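Local coordinates for peptidase M16 domain protein (Alicyclobacillus acidocaldarius subsp. acidocaldarius DSM 446, PDB 4XEA) that probably hydrolyses peptide bonds as a metal-dependent peptidase of the M16 (insulinase-like) family, binding a metal ion, at residues S41-F46 with I226-P231; H53-G58 with K178-L183; H160-D165 with N311-T316. All coordinates share one frame; numbering follows the deposited sequence.

Contact 1: S41-F46 with I226-P231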
ATOM      1  N   SER A  41      22.675  -8.053   1.919  1.00 37.62           N
ATOM      2  CA  SER A  41      23.547  -7.576   0.840  1.00 37.96           C
ATOM      3  C   SER A  41      24.871  -7.026   1.336  1.00 38.60           C
ATOM      4  O   SER A  41      25.869  -7.080   0.586  1.00 39.92           O
ATOM      5  CB  SER A  41      22.852  -6.524  -0.053  1.00 39.52           C
ATOM      6  OG  SER A  41      22.532  -5.321   0.655  1.00 36.94           O
ATOM      7  N   VAL A  42      24.906  -6.506   2.565  1.00 36.14           N
ATOM      8  CA  VAL A  42      26.119  -5.867   3.043  1.00 36.52           C
ATOM      9  C   VAL A  42      27.136  -6.818   3.668  1.00 37.19           C
ATOM     10  O   VAL A  42      28.242  -6.399   3.963  1.00 37.51           O
ATOM     11  CB  VAL A  42      25.879  -4.644   3.949  1.00 36.07           C
ATOM     12  CG1 VAL A  42      25.030  -3.566   3.184  1.00 37.21           C
ATOM     13  CG2 VAL A  42      25.309  -5.036   5.315  1.00 37.13           C
ATOM     14  N   ASP A  43      26.765  -8.093   3.825  1.00 36.64           N
ATOM     15  CA  ASP A  43      27.661  -9.096   4.409  1.00 37.60           C
ATOM     16  C   ASP A  43      28.609  -9.627   3.339  1.00 39.19           C
ATOM     17  O   ASP A  43      28.589 -10.805   2.984  1.00 40.26           O
ATOM     18  CB  ASP A  43      26.841 -10.222   5.045  1.00 36.02           C
ATOM     19  CG  ASP A  43      26.150  -9.779   6.291  1.00 36.74           C
ATOM     20  OD1 ASP A  43      26.897  -9.419   7.239  1.00 36.19           O
ATOM     21  OD2 ASP A  43      24.874  -9.773   6.321  1.00 36.35           O
ATOM     22  N   ARG A  44      29.428  -8.721   2.797  1.00 39.68           N
ATOM     23  CA  ARG A  44      30.378  -9.053   1.746  1.00 39.90           C
ATOM     24  C   ARG A  44      31.544  -9.907   2.277  1.00 40.60           C
ATOM     25  O   ARG A  44      32.041 -10.779   1.582  1.00 41.66           O
ATOM     26  CB  ARG A  44      30.939  -7.751   1.158  1.00 40.54           C
ATOM     27  CG  ARG A  44      31.976  -7.920   0.081  1.00 42.62           C
ATOM     28  CD  ARG A  44      32.643  -6.580  -0.270  1.00 43.99           C
ATOM     29  NE  ARG A  44      31.745  -5.712  -1.015  1.00 45.06           N
ATOM     30  CZ  ARG A  44      31.912  -4.395  -1.166  1.00 45.59           C
ATOM     31  NH1 ARG A  44      32.915  -3.753  -0.549  1.00 44.58           N
ATOM     32  NH2 ARG A  44      31.036  -3.709  -1.902  1.00 47.24           N
ATOM     33  N   ALA A  45      32.017  -9.605   3.479  1.00 39.77           N
ATOM     34  CA  ALA A  45      33.182 -10.298   4.014  1.00 41.49           C
ATOM     35  C   ALA A  45      32.886 -10.825   5.411  1.00 40.94           C
ATOM     36  O   ALA A  45      32.117 -10.218   6.194  1.00 39.76           O
ATOM     37  CB  ALA A  45      34.412  -9.350   4.048  1.00 41.23           C
ATOM     38  N   PHE A  46      33.528 -11.938   5.729  1.00 41.09           N
ATOM     39  CA  PHE A  46      33.275 -12.618   6.975  1.00 40.21           C
ATOM     40  C   PHE A  46      34.343 -13.689   7.181  1.00 42.30           C
ATOM     41  O   PHE A  46      35.032 -14.099   6.244  1.00 43.41           O
ATOM     42  CB  PHE A  46      31.879 -13.252   7.023  1.00 39.03           C
ATOM     43  CG  PHE A  46      31.594 -14.203   5.891  1.00 41.02           C
ATOM     44  CD1 PHE A  46      31.114 -13.733   4.673  1.00 42.99           C
ATOM     45  CD2 PHE A  46      31.838 -15.582   6.031  1.00 44.04           C
ATOM     46  CE1 PHE A  46      30.877 -14.614   3.624  1.00 44.10           C
ATOM     47  CE2 PHE A  46      31.577 -16.466   5.009  1.00 44.74           C
ATOM     48  CZ  PHE A  46      31.092 -15.978   3.786  1.00 45.51           C
ATOM     49  N   ILE A 226      30.502 -16.839  13.076  1.00 41.39           N
ATOM     50  CA  ILE A 226      30.649 -15.854  12.028  1.00 40.26           C
ATOM     51  C   ILE A 226      31.293 -14.600  12.619  1.00 39.06           C
ATOM     52  O   ILE A 226      30.760 -14.065  13.574  1.00 39.18           O
ATOM     53  CB  ILE A 226      29.279 -15.519  11.462  1.00 39.49           C
ATOM     54  CG1 ILE A 226      28.592 -16.783  10.877  1.00 41.20           C
ATOM     55  CG2 ILE A 226      29.386 -14.333  10.422  1.00 39.83           C
ATOM     56  CD1 ILE A 226      27.098 -16.577  10.589  1.00 41.95           C
ATOM     57  N   GLU A 227      32.443 -14.183  12.115  1.00 38.79           N
ATOM     58  CA  GLU A 227      32.986 -12.843  12.468  1.00 39.49           C
ATOM     59  C   GLU A 227      32.596 -11.922  11.267  1.00 39.18           C
ATOM     60  O   GLU A 227      33.059 -12.141  10.154  1.00 39.91           O
ATOM     61  CB  GLU A 227      34.487 -12.845  12.651  1.00 39.69           C
ATOM     62  CG  GLU A 227      35.019 -11.488  13.061  1.00 41.12           C
ATOM     63  CD  GLU A 227      36.487 -11.348  13.027  1.00 42.57           C
ATOM     64  OE1 GLU A 227      37.148 -12.202  12.467  1.00 44.81           O
ATOM     65  OE2 GLU A 227      37.002 -10.354  13.565  1.00 43.59           O
ATOM     66  N   ARG A 228      31.804 -10.897  11.519  1.00 38.13           N
ATOM     67  CA  ARG A 228      31.354  -9.985  10.449  1.00 39.18           C
ATOM     68  C   ARG A 228      32.493  -9.005  10.163  1.00 38.74           C
ATOM     69  O   ARG A 228      33.016  -8.385  11.091  1.00 38.17           O
ATOM     70  CB  ARG A 228      30.110  -9.208  10.868  1.00 39.94           C
ATOM     71  CG  ARG A 228      29.002 -10.031  11.503  1.00 43.87           C
ATOM     72  CD  ARG A 228      27.914 -10.368  10.582  1.00 40.69           C
ATOM     73  NE  ARG A 228      27.035 -11.418  11.118  1.00 39.11           N
ATOM     74  CZ  ARG A 228      25.999 -11.887  10.443  1.00 41.05           C
ATOM     75  NH1 ARG A 228      25.708 -11.349   9.258  1.00 38.03           N
ATOM     76  NH2 ARG A 228      25.240 -12.861  10.948  1.00 38.03           N
ATOM     77  N   LEU A 229      32.920  -8.898   8.902  1.00 38.30           N
ATOM     78  CA  LEU A 229      34.043  -8.034   8.551  1.00 38.60           C
ATOM     79  C   LEU A 229      33.603  -6.856   7.654  1.00 39.98           C
ATOM     80  O   LEU A 229      33.097  -7.076   6.535  1.00 38.56           O
ATOM     81  CB  LEU A 229      35.124  -8.851   7.856  1.00 39.97           C
ATOM     82  CG  LEU A 229      35.712  -9.994   8.692  1.00 39.85           C
ATOM     83  CD1 LEU A 229      36.607 -10.872   7.830  1.00 40.10           C
ATOM     84  CD2 LEU A 229      36.496  -9.431   9.930  1.00 40.80           C
ATOM     85  N   TYR A 230      33.802  -5.641   8.169  1.00 45.09           N
ATOM     86  CA  TYR A 230      33.304  -4.380   7.590  1.00 44.68           C
ATOM     87  C   TYR A 230      34.444  -3.357   7.642  1.00 46.08           C
ATOM     88  O   TYR A 230      35.287  -3.431   8.546  1.00 45.26           O
ATOM     89  CB  TYR A 230      32.101  -3.860   8.370  1.00 43.48           C
ATOM     90  CG  TYR A 230      30.847  -4.637   8.062  1.00 45.28           C
ATOM     91  CD1 TYR A 230      30.009  -4.259   7.013  1.00 49.17           C
ATOM     92  CD2 TYR A 230      30.513  -5.765   8.780  1.00 48.10           C
ATOM     93  CE1 TYR A 230      28.859  -4.989   6.714  1.00 50.06           C
ATOM     94  CE2 TYR A 230      29.366  -6.505   8.485  1.00 48.73           C
ATOM     95  CZ  TYR A 230      28.561  -6.124   7.444  1.00 50.29           C
ATOM     96  OH  TYR A 230      27.419  -6.860   7.163  1.00 56.31           O
ATOM     97  N   PRO A 231      34.513  -2.448   6.639  1.00 46.35           N
ATOM     98  CA  PRO A 231      35.599  -1.454   6.575  1.00 46.48           C
ATOM     99  C   PRO A 231      35.430  -0.297   7.559  1.00 44.88           C
ATOM    100  O   PRO A 231      34.347  -0.042   8.075  1.00 41.47           O
ATOM    101  CB  PRO A 231      35.531  -0.949   5.124  1.00 46.92           C
ATOM    102  CG  PRO A 231      34.015  -1.011   4.808  1.00 46.51           C
ATOM    103  CD  PRO A 231      33.518  -2.270   5.549  1.00 45.89           C
TER
HETATM  104  O   HOH W   1      31.089  -7.043   4.767  1.00 42.66           O

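Contact 2: H53-G58 with K178-L183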
ATOM      1  N   HIS A  53      36.782 -14.749   4.249  1.00 49.65           N
ATOM      2  CA  HIS A  53      36.221 -14.729   2.907  1.00 50.42           C
ATOM      3  C   HIS A  53      35.783 -13.319   2.503  1.00 50.22           C
ATOM      4  O   HIS A  53      35.275 -12.534   3.320  1.00 48.71           O
ATOM      5  CB  HIS A  53      35.036 -15.670   2.832  1.00 49.76           C
ATOM      6  CG  HIS A  53      35.358 -17.086   3.185  1.00 49.80           C
ATOM      7  ND1 HIS A  53      36.005 -17.946   2.317  1.00 53.04           N
ATOM      8  CD2 HIS A  53      35.078 -17.812   4.291  1.00 49.99           C
ATOM      9  CE1 HIS A  53      36.113 -19.137   2.879  1.00 54.85           C
ATOM     10  NE2 HIS A  53      35.576 -19.077   4.087  1.00 53.84           N
ATOM     11  N   GLU A  54      36.023 -13.005   1.239  1.00 51.52           N
ATOM     12  CA  GLU A  54      35.510 -11.813   0.616  1.00 51.45           C
ATOM     13  C   GLU A  54      34.766 -12.205  -0.666  1.00 51.52           C
ATOM     14  O   GLU A  54      35.349 -12.743  -1.600  1.00 51.85           O
ATOM     15  CB  GLU A  54      36.638 -10.853   0.294  1.00 53.66           C
ATOM     16  CG  GLU A  54      36.107  -9.531  -0.232  1.00 58.86           C
ATOM     17  CD  GLU A  54      36.804  -8.331   0.383  1.00 66.44           C
ATOM     18  OE1 GLU A  54      37.046  -7.358  -0.363  1.00 70.60           O
ATOM     19  OE2 GLU A  54      37.109  -8.368   1.606  1.00 72.49           O
HETATM   20  N   MSE A  55      33.465 -11.950  -0.671  1.00 49.00           N
HETATM   21  CA  MSE A  55      32.608 -12.440  -1.718  1.00 49.19           C
HETATM   22  C   MSE A  55      32.366 -11.365  -2.734  1.00 49.85           C
HETATM   23  O   MSE A  55      32.453 -10.181  -2.416  1.00 49.36           O
HETATM   24  CB  MSE A  55      31.253 -12.828  -1.150  1.00 47.54           C
HETATM   25  CG  MSE A  55      31.266 -13.963  -0.176  1.00 48.43           C
HETATM   26 SE   MSE A  55      31.686 -15.679  -0.985  0.75 55.40          SE
HETATM   27  CE  MSE A  55      33.572 -15.778  -0.668  1.00 53.19           C
ATOM     28  N   PRO A  56      31.972 -11.773  -3.955  1.00 51.54           N
ATOM     29  CA  PRO A  56      31.392 -10.820  -4.873  1.00 50.88           C
ATOM     30  C   PRO A  56      30.067 -10.348  -4.344  1.00 48.54           C
ATOM     31  O   PRO A  56      29.354 -11.115  -3.676  1.00 47.67           O
ATOM     32  CB  PRO A  56      31.150 -11.648  -6.154  1.00 53.13           C
ATOM     33  CG  PRO A  56      31.949 -12.881  -5.984  1.00 55.73           C
ATOM     34  CD  PRO A  56      32.000 -13.135  -4.518  1.00 53.36           C
ATOM     35  N   ASP A  57      29.721  -9.099  -4.640  1.00 47.65           N
ATOM     36  CA  ASP A  57      28.438  -8.580  -4.240  1.00 46.57           C
ATOM     37  C   ASP A  57      27.302  -9.318  -4.933  1.00 47.35           C
ATOM     38  O   ASP A  57      27.429  -9.729  -6.087  1.00 48.60           O
ATOM     39  CB  ASP A  57      28.380  -7.076  -4.502  1.00 47.04           C
ATOM     40  CG  ASP A  57      29.199  -6.286  -3.477  1.00 46.61           C
ATOM     41  OD1 ASP A  57      29.194  -6.663  -2.280  1.00 49.15           O
ATOM     42  OD2 ASP A  57      29.859  -5.312  -3.867  1.00 51.32           O
ATOM     43  N   GLY A  58      26.193  -9.504  -4.216  1.00 45.87           N
ATOM     44  CA  GLY A  58      25.004 -10.079  -4.825  1.00 46.94           C
ATOM     45  C   GLY A  58      24.558 -11.397  -4.250  1.00 47.28           C
ATOM     46  O   GLY A  58      23.526 -11.902  -4.662  1.00 49.17           O
ATOM     47  N   LYS A 178      29.083 -21.399  -7.844  1.00 62.62           N
ATOM     48  CA  LYS A 178      28.242 -22.307  -7.068  1.00 62.73           C
ATOM     49  C   LYS A 178      28.856 -22.574  -5.685  1.00 61.51           C
ATOM     50  O   LYS A 178      28.144 -22.656  -4.689  1.00 61.01           O
ATOM     51  CB  LYS A 178      28.030 -23.628  -7.825  1.00 65.45           C
ATOM     52  CG  LYS A 178      27.130 -24.617  -7.093  1.00 65.96           C
ATOM     53  CD  LYS A 178      26.886 -25.899  -7.902  1.00 69.34           C
ATOM     54  CE  LYS A 178      28.075 -26.842  -7.847  1.00 71.30           C
ATOM     55  NZ  LYS A 178      28.100 -27.661  -9.060  1.00 77.18           N
ATOM     56  N   GLU A 179      30.175 -22.685  -5.645  1.00 62.56           N
ATOM     57  CA  GLU A 179      30.938 -22.950  -4.421  1.00 62.42           C
ATOM     58  C   GLU A 179      30.734 -21.846  -3.383  1.00 59.23           C
ATOM     59  O   GLU A 179      30.483 -22.087  -2.189  1.00 59.57           O
ATOM     60  CB  GLU A 179      32.436 -23.018  -4.797  1.00 64.36           C
ATOM     61  CG  GLU A 179      32.880 -24.277  -5.536  1.00 71.10           C
ATOM     62  CD  GLU A 179      32.337 -24.446  -6.989  1.00 77.27           C
ATOM     63  OE1 GLU A 179      32.209 -23.452  -7.748  1.00 77.79           O
ATOM     64  OE2 GLU A 179      32.052 -25.608  -7.376  1.00 82.32           O
ATOM     65  N   GLN A 180      30.844 -20.614  -3.845  1.00 57.03           N
ATOM     66  CA  GLN A 180      30.571 -19.450  -3.002  1.00 53.30           C
ATOM     67  C   GLN A 180      29.144 -19.407  -2.500  1.00 51.28           C
ATOM     68  O   GLN A 180      28.901 -19.140  -1.329  1.00 49.09           O
ATOM     69  CB  GLN A 180      30.853 -18.191  -3.781  1.00 52.89           C
ATOM     70  CG  GLN A 180      32.328 -17.977  -3.998  1.00 55.42           C
ATOM     71  CD  GLN A 180      32.600 -16.854  -4.974  1.00 56.83           C
ATOM     72  OE1 GLN A 180      31.735 -16.491  -5.772  1.00 55.05           O
ATOM     73  NE2 GLN A 180      33.818 -16.326  -4.941  1.00 55.20           N
ATOM     74  N   LEU A 181      28.193 -19.666  -3.388  1.00 51.34           N
ATOM     75  CA  LEU A 181      26.796 -19.648  -2.993  1.00 50.35           C
ATOM     76  C   LEU A 181      26.569 -20.677  -1.894  1.00 49.95           C
ATOM     77  O   LEU A 181      25.861 -20.413  -0.922  1.00 47.66           O
ATOM     78  CB  LEU A 181      25.880 -19.951  -4.190  1.00 51.61           C
ATOM     79  CG  LEU A 181      25.648 -18.865  -5.231  1.00 51.75           C
ATOM     80  CD1 LEU A 181      24.999 -19.445  -6.540  1.00 51.63           C
ATOM     81  CD2 LEU A 181      24.789 -17.724  -4.635  1.00 49.07           C
ATOM     82  N   LEU A 182      27.163 -21.855  -2.071  1.00 52.07           N
ATOM     83  CA  LEU A 182      26.987 -22.951  -1.132  1.00 53.73           C
ATOM     84  C   LEU A 182      27.655 -22.624   0.210  1.00 51.70           C
ATOM     85  O   LEU A 182      27.102 -22.926   1.276  1.00 51.41           O
ATOM     86  CB  LEU A 182      27.532 -24.274  -1.702  1.00 56.82           C
ATOM     87  CG  LEU A 182      26.692 -24.971  -2.785  1.00 61.08           C
ATOM     88  CD1 LEU A 182      27.231 -26.355  -3.081  1.00 62.24           C
ATOM     89  CD2 LEU A 182      25.228 -25.051  -2.387  1.00 62.94           C
ATOM     90  N   LEU A 183      28.808 -21.977   0.155  1.00 51.42           N
ATOM     91  CA  LEU A 183      29.501 -21.561   1.377  1.00 50.37           C
ATOM     92  C   LEU A 183      28.619 -20.586   2.154  1.00 48.27           C
ATOM     93  O   LEU A 183      28.381 -20.766   3.347  1.00 47.09           O
ATOM     94  CB  LEU A 183      30.819 -20.892   1.045  1.00 50.57           C
ATOM     95  CG  LEU A 183      31.415 -20.128   2.239  1.00 50.32           C
ATOM     96  CD1 LEU A 183      31.984 -21.136   3.257  1.00 48.87           C
ATOM     97  CD2 LEU A 183      32.464 -19.180   1.751  1.00 52.20           C
TER

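Contact 3: H160-D165 with N311-T316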
ATOM      1  N   HIS A 160      31.902   1.257   2.374  1.00 37.80           N
ATOM      2  CA  HIS A 160      30.892   0.377   2.934  1.00 37.12           C
ATOM      3  C   HIS A 160      30.056  -0.296   1.803  1.00 37.26           C
ATOM      4  O   HIS A 160      29.683   0.381   0.842  1.00 36.99           O
ATOM      5  CB  HIS A 160      29.972   1.143   3.884  1.00 35.56           C
ATOM      6  CG  HIS A 160      29.156   0.257   4.778  1.00 36.25           C
ATOM      7  ND1 HIS A 160      28.135  -0.541   4.307  1.00 36.02           N
ATOM      8  CD2 HIS A 160      29.260  -0.005   6.108  1.00 36.02           C
ATOM      9  CE1 HIS A 160      27.623  -1.233   5.310  1.00 36.91           C
ATOM     10  NE2 HIS A 160      28.287  -0.931   6.413  1.00 36.68           N
ATOM     11  N   PRO A 161      29.796  -1.621   1.896  1.00 37.30           N
ATOM     12  CA  PRO A 161      29.011  -2.297   0.863  1.00 38.90           C
ATOM     13  C   PRO A 161      27.616  -1.754   0.572  1.00 38.37           C
ATOM     14  O   PRO A 161      27.089  -2.027  -0.523  1.00 39.17           O
ATOM     15  CB  PRO A 161      28.874  -3.728   1.410  1.00 39.09           C
ATOM     16  CG  PRO A 161      30.098  -3.929   2.224  1.00 39.05           C
ATOM     17  CD  PRO A 161      30.321  -2.595   2.874  1.00 38.78           C
ATOM     18  N   VAL A 162      27.037  -0.992   1.502  1.00 37.58           N
ATOM     19  CA  VAL A 162      25.722  -0.394   1.316  1.00 37.96           C
ATOM     20  C   VAL A 162      25.698   0.490   0.041  1.00 39.20           C
ATOM     21  O   VAL A 162      24.638   0.817  -0.489  1.00 40.51           O
ATOM     22  CB  VAL A 162      25.260   0.378   2.566  1.00 37.43           C
ATOM     23  CG1 VAL A 162      26.074   1.691   2.739  1.00 37.01           C
ATOM     24  CG2 VAL A 162      23.712   0.676   2.506  1.00 40.50           C
ATOM     25  N   ARG A 163      26.862   0.857  -0.455  1.00 38.11           N
ATOM     26  CA  ARG A 163      26.942   1.689  -1.652  1.00 40.92           C
ATOM     27  C   ARG A 163      26.681   0.946  -2.957  1.00 42.46           C
ATOM     28  O   ARG A 163      26.530   1.578  -4.003  1.00 43.82           O
ATOM     29  CB  ARG A 163      28.276   2.416  -1.710  1.00 40.86           C
ATOM     30  CG  ARG A 163      29.476   1.607  -2.038  1.00 40.33           C
ATOM     31  CD  ARG A 163      30.756   2.418  -1.804  1.00 44.11           C
ATOM     32  NE  ARG A 163      30.754   3.686  -2.585  1.00 45.92           N
ATOM     33  CZ  ARG A 163      30.976   3.805  -3.903  1.00 51.17           C
ATOM     34  NH1 ARG A 163      31.235   2.752  -4.684  1.00 52.03           N
ATOM     35  NH2 ARG A 163      30.898   4.998  -4.461  1.00 51.44           N
ATOM     36  N   ILE A 164      26.658  -0.387  -2.884  1.00 42.51           N
ATOM     37  CA  ILE A 164      26.282  -1.262  -3.987  1.00 44.31           C
ATOM     38  C   ILE A 164      24.838  -1.712  -3.813  1.00 44.66           C
ATOM     39  O   ILE A 164      24.416  -2.081  -2.713  1.00 43.17           O
ATOM     40  CB  ILE A 164      27.193  -2.490  -4.026  1.00 44.74           C
ATOM     41  CG1 ILE A 164      28.651  -2.013  -4.039  1.00 46.92           C
ATOM     42  CG2 ILE A 164      26.937  -3.342  -5.298  1.00 45.97           C
ATOM     43  CD1 ILE A 164      29.023  -1.203  -5.271  1.00 50.46           C
ATOM     44  N   ASP A 165      24.075  -1.721  -4.900  1.00 46.53           N
ATOM     45  CA  ASP A 165      22.671  -2.102  -4.794  1.00 47.77           C
ATOM     46  C   ASP A 165      22.529  -3.591  -4.395  1.00 46.81           C
ATOM     47  O   ASP A 165      23.427  -4.394  -4.577  1.00 46.74           O
ATOM     48  CB  ASP A 165      21.890  -1.791  -6.082  1.00 51.72           C
ATOM     49  CG  ASP A 165      20.361  -1.637  -5.823  1.00 56.40           C
ATOM     50  OD1 ASP A 165      19.873  -1.688  -4.629  1.00 58.62           O
ATOM     51  OD2 ASP A 165      19.660  -1.488  -6.810  1.00 60.33           O
ATOM     52  N   ASN A 311      23.321  -2.509  12.088  1.00 34.51           N
ATOM     53  CA  ASN A 311      24.470  -2.712  12.959  1.00 34.52           C
ATOM     54  C   ASN A 311      25.744  -1.980  12.521  1.00 35.27           C
ATOM     55  O   ASN A 311      26.528  -1.536  13.397  1.00 35.50           O
ATOM     56  CB  ASN A 311      24.752  -4.207  13.173  1.00 34.62           C
ATOM     57  CG  ASN A 311      23.709  -4.937  14.022  1.00 35.47           C
ATOM     58  OD1 ASN A 311      23.729  -6.158  14.043  1.00 37.52           O
ATOM     59  ND2 ASN A 311      22.829  -4.219  14.775  1.00 33.76           N
ATOM     60  N   THR A 312      25.970  -1.825  11.205  1.00 34.53           N
ATOM     61  CA  THR A 312      27.215  -1.260  10.704  1.00 35.77           C
ATOM     62  C   THR A 312      27.070   0.056   9.927  1.00 35.05           C
ATOM     63  O   THR A 312      28.069   0.612   9.468  1.00 34.95           O
ATOM     64  CB  THR A 312      27.934  -2.238   9.791  1.00 36.74           C
ATOM     65  OG1 THR A 312      27.184  -2.372   8.556  1.00 37.49           O
ATOM     66  CG2 THR A 312      28.088  -3.623  10.524  1.00 40.85           C
ATOM     67  N   PHE A 313      25.852   0.575   9.811  1.00 34.07           N
ATOM     68  CA  PHE A 313      25.674   1.882   9.137  1.00 33.17           C
ATOM     69  C   PHE A 313      24.327   2.454   9.474  1.00 32.05           C
ATOM     70  O   PHE A 313      23.449   1.749   9.977  1.00 33.05           O
ATOM     71  CB  PHE A 313      25.769   1.694   7.620  1.00 32.51           C
ATOM     72  CG  PHE A 313      24.608   0.951   7.034  1.00 34.51           C
ATOM     73  CD1 PHE A 313      23.501   1.658   6.536  1.00 35.67           C
ATOM     74  CD2 PHE A 313      24.564  -0.424   7.021  1.00 35.01           C
ATOM     75  CE1 PHE A 313      22.414   1.012   6.036  1.00 37.89           C
ATOM     76  CE2 PHE A 313      23.464  -1.088   6.500  1.00 37.30           C
ATOM     77  CZ  PHE A 313      22.380  -0.376   6.019  1.00 36.81           C
ATOM     78  N   GLY A 314      24.146   3.727   9.193  1.00 31.79           N
ATOM     79  CA  GLY A 314      22.827   4.332   9.224  1.00 32.86           C
ATOM     80  C   GLY A 314      22.790   5.653   8.476  1.00 32.17           C
ATOM     81  O   GLY A 314      23.823   6.333   8.330  1.00 31.26           O
ATOM     82  N   TYR A 315      21.592   6.038   8.034  1.00 33.88           N
ATOM     83  CA  TYR A 315      21.417   7.354   7.375  1.00 34.41           C
ATOM     84  C   TYR A 315      19.987   7.867   7.418  1.00 35.51           C
ATOM     85  O   TYR A 315      19.040   7.080   7.574  1.00 33.26           O
ATOM     86  CB  TYR A 315      21.850   7.286   5.914  1.00 34.47           C
ATOM     87  CG  TYR A 315      21.189   6.216   5.091  1.00 35.27           C
ATOM     88  CD1 TYR A 315      19.929   6.420   4.493  1.00 34.75           C
ATOM     89  CD2 TYR A 315      21.788   4.969   4.918  1.00 37.81           C
ATOM     90  CE1 TYR A 315      19.299   5.408   3.776  1.00 38.22           C
ATOM     91  CE2 TYR A 315      21.172   3.987   4.172  1.00 38.29           C
ATOM     92  CZ  TYR A 315      19.932   4.203   3.621  1.00 39.36           C
ATOM     93  OH  TYR A 315      19.319   3.218   2.904  1.00 43.15           O
ATOM     94  N   THR A 316      19.866   9.195   7.280  1.00 35.42           N
ATOM     95  CA  THR A 316      18.584   9.879   7.058  1.00 36.50           C
ATOM     96  C   THR A 316      18.502  10.308   5.588  1.00 37.36           C
ATOM     97  O   THR A 316      19.542  10.716   4.996  1.00 35.77           O
ATOM     98  CB  THR A 316      18.516  11.138   7.969  1.00 37.23           C
ATOM     99  OG1 THR A 316      18.668  10.741   9.332  1.00 37.57           O
ATOM    100  CG2 THR A 316      17.245  11.919   7.763  1.00 36.29           C
TER

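Contact 1: S41-F46 with I226-P231
One carboxylate oxygen gathers the polar side chains. Asp43 OD1 accepts the hydroxyl of Tyr230, OH to OD1 2.6 Å, from well above the carboxylate plane, and forms a salt bridge with Arg228 NH1 at 3.0 Å, whose hydrogen bond is weak. The carboxylate and guanidinium planes are 61° apart, and the salt bridge runs through OD1 at the edge of the guanidinium, while Asp43 OD2 takes the amide of Gly40. A bend at chi2 (-100°) swings the arginine back toward Asp43, and its NH2 holds Arg38 O. Asp43 is the centre of an inverse gamma turn; its short acid can take donors from Arg228 and Tyr230 on one oxygen. A phenylalanine in place of Tyr230 would lose the hydroxyl and probably loosen Asp43, leaving Arg228 to hold OD1 through its weak bond.

Backbone bonding is lighter. Leu229 N donates to Ala45 O at 3.1 Å, and Phe46 CA makes a CA-H...O contact with Glu227 O at 3.2 Å. A water links Val42 O, Ala45 N and Leu229 O where the two segments diverge.

Among apolar contacts, Val42 CG2 lies against Tyr230 CE1 at 3.8 Å, the two side chains crossing nearly at right angles. Ala45 CB meets Leu229 CB at 3.9 Å.

Strand 45-48 is the middle of a three-stranded antiparallel sheet, between 51-54 and 227-229. Helix 178-188 covers the face carrying Phe46 and Arg228, with Phe188 edge-to-face against Phe46; on the other face Ala45 and Leu229 touch Glu54 and Val52.

Contact 2: H53-G58 with K178-L183
Leu183 over His53 is the most precisely centred part of the contact between segment 53-58, the end of strand 51-54 and the loop after it, and helix segment 178-183. The methyl CD2 of Leu183 sits over the centre of the imidazole, 3.7 Å from the His53 ring centroid and only 3° off the ring normal, a nearly ideal CH-pi contact. The leucine reaches it with CG anti to the backbone N (chi1 166°), and the two side chains meet tip to tip; the histidine offers a flat surface on which a methyl of a branched side chain can rest. Phe46, on the neighbouring strand, touches both residues.

Gln180 completes the tight side. Its extended end meets the ring of Pro56 head-on, with Pro56 CD 3.6 Å from Gln180 OE1, and that oxygen accepts the amide of Thr177, just before the helix. Met55, a selenomethionine in the crystal, doubles back at chi2 and chi3, so that its chain and that of Gln180 slide past each other in opposite directions, SE lying 3.8 Å from Gln180 CG. A long, flexible, polarisable side chain can follow the flank of Gln180.

Packing is looser where Met55 CE stands 4.3 Å from Leu183 CD2. On the solvent side, Glu54 sets off away from the helix and is exposed, as is Glu179, and neither touches the opposing segment.

The closest CA atoms, those of Met55 and Gln180, are 7.4 Å apart, so side chains alone make the contact. With no hydrogen bond between the segments, van der Waals and CH-pi contacts carry it. That chemistry implies a fit set by shape rather than by directional bonds, in a surface patch where none of the touching residues is fully buried.

Contact 3: H160-D165 with N311-T316
His160 crosses Thr312 at about a right angle and is gripped at both ring nitrogens. NE2 shares a hydrogen bond of 2.8 Å with Thr312 OG1, which lies at the ring edge, near its plane; either atom could be the donor, and a threonine hydroxyl suits either role. On the other side ND1 accepts the amide of Val162, N to ND1 3.0 Å, nearly straight at 168° and in the ring plane. These two bonds fix the rotation of the imidazole, a task for which a histidine with two nitrogens is well suited.

With its edge so held, the ring offers a face to Phe313, whose CB lies 4.2 Å from the His160 centroid. The two rings are oblique, their planes at 64°, and CE1 of His160 approaches Phe313 CD2 at 3.6 Å. Val162 comes from another direction, tip to tip with the phenylalanine: CG2, anti to the backbone N, sits over the Phe313 ring 4.0 Å from its centroid, a CH-pi contact that a flat aromatic face invites. The same methyl brushes Tyr315 CE2 at 4.5 Å, while the tyrosine hydroxyl bonds Tyr149. Phe92 adds an edge-to-face partner for Phe313.

The loop after helix 144-156, with its 3-10 turn 161-163, thus packs against the residues leading into strand 314-321 of the five-stranded C-terminal sheet. The interface is consistent with the M16 fold, in which a metal-bearing domain faces a related, inactive one.

Along the chain the six segments run 41-46, 53-58, 160-165, 178-183, 226-231 and 311-316, so contact 2 falls within the span of contact 1, while contact 3 alternates with both. Contacts 1 and 2 have centres about 12 Å apart and share the small antiparallel sheet, where strands 45-48 and 51-54 are neighbours; the salt bridge from Arg44 to Asp57 also joins them. Contact 3, centred about 12 Å from contact 1 and 20 Å from contact 2, touches contact 2 through Ile164 and contact 1 through Ile164, Pro161, Val162 and Thr312. Together they tie the region bearing the nickel ligands His61, His65 and Glu136 to helix 178-188, strand 227-229 and the C-terminal sheet.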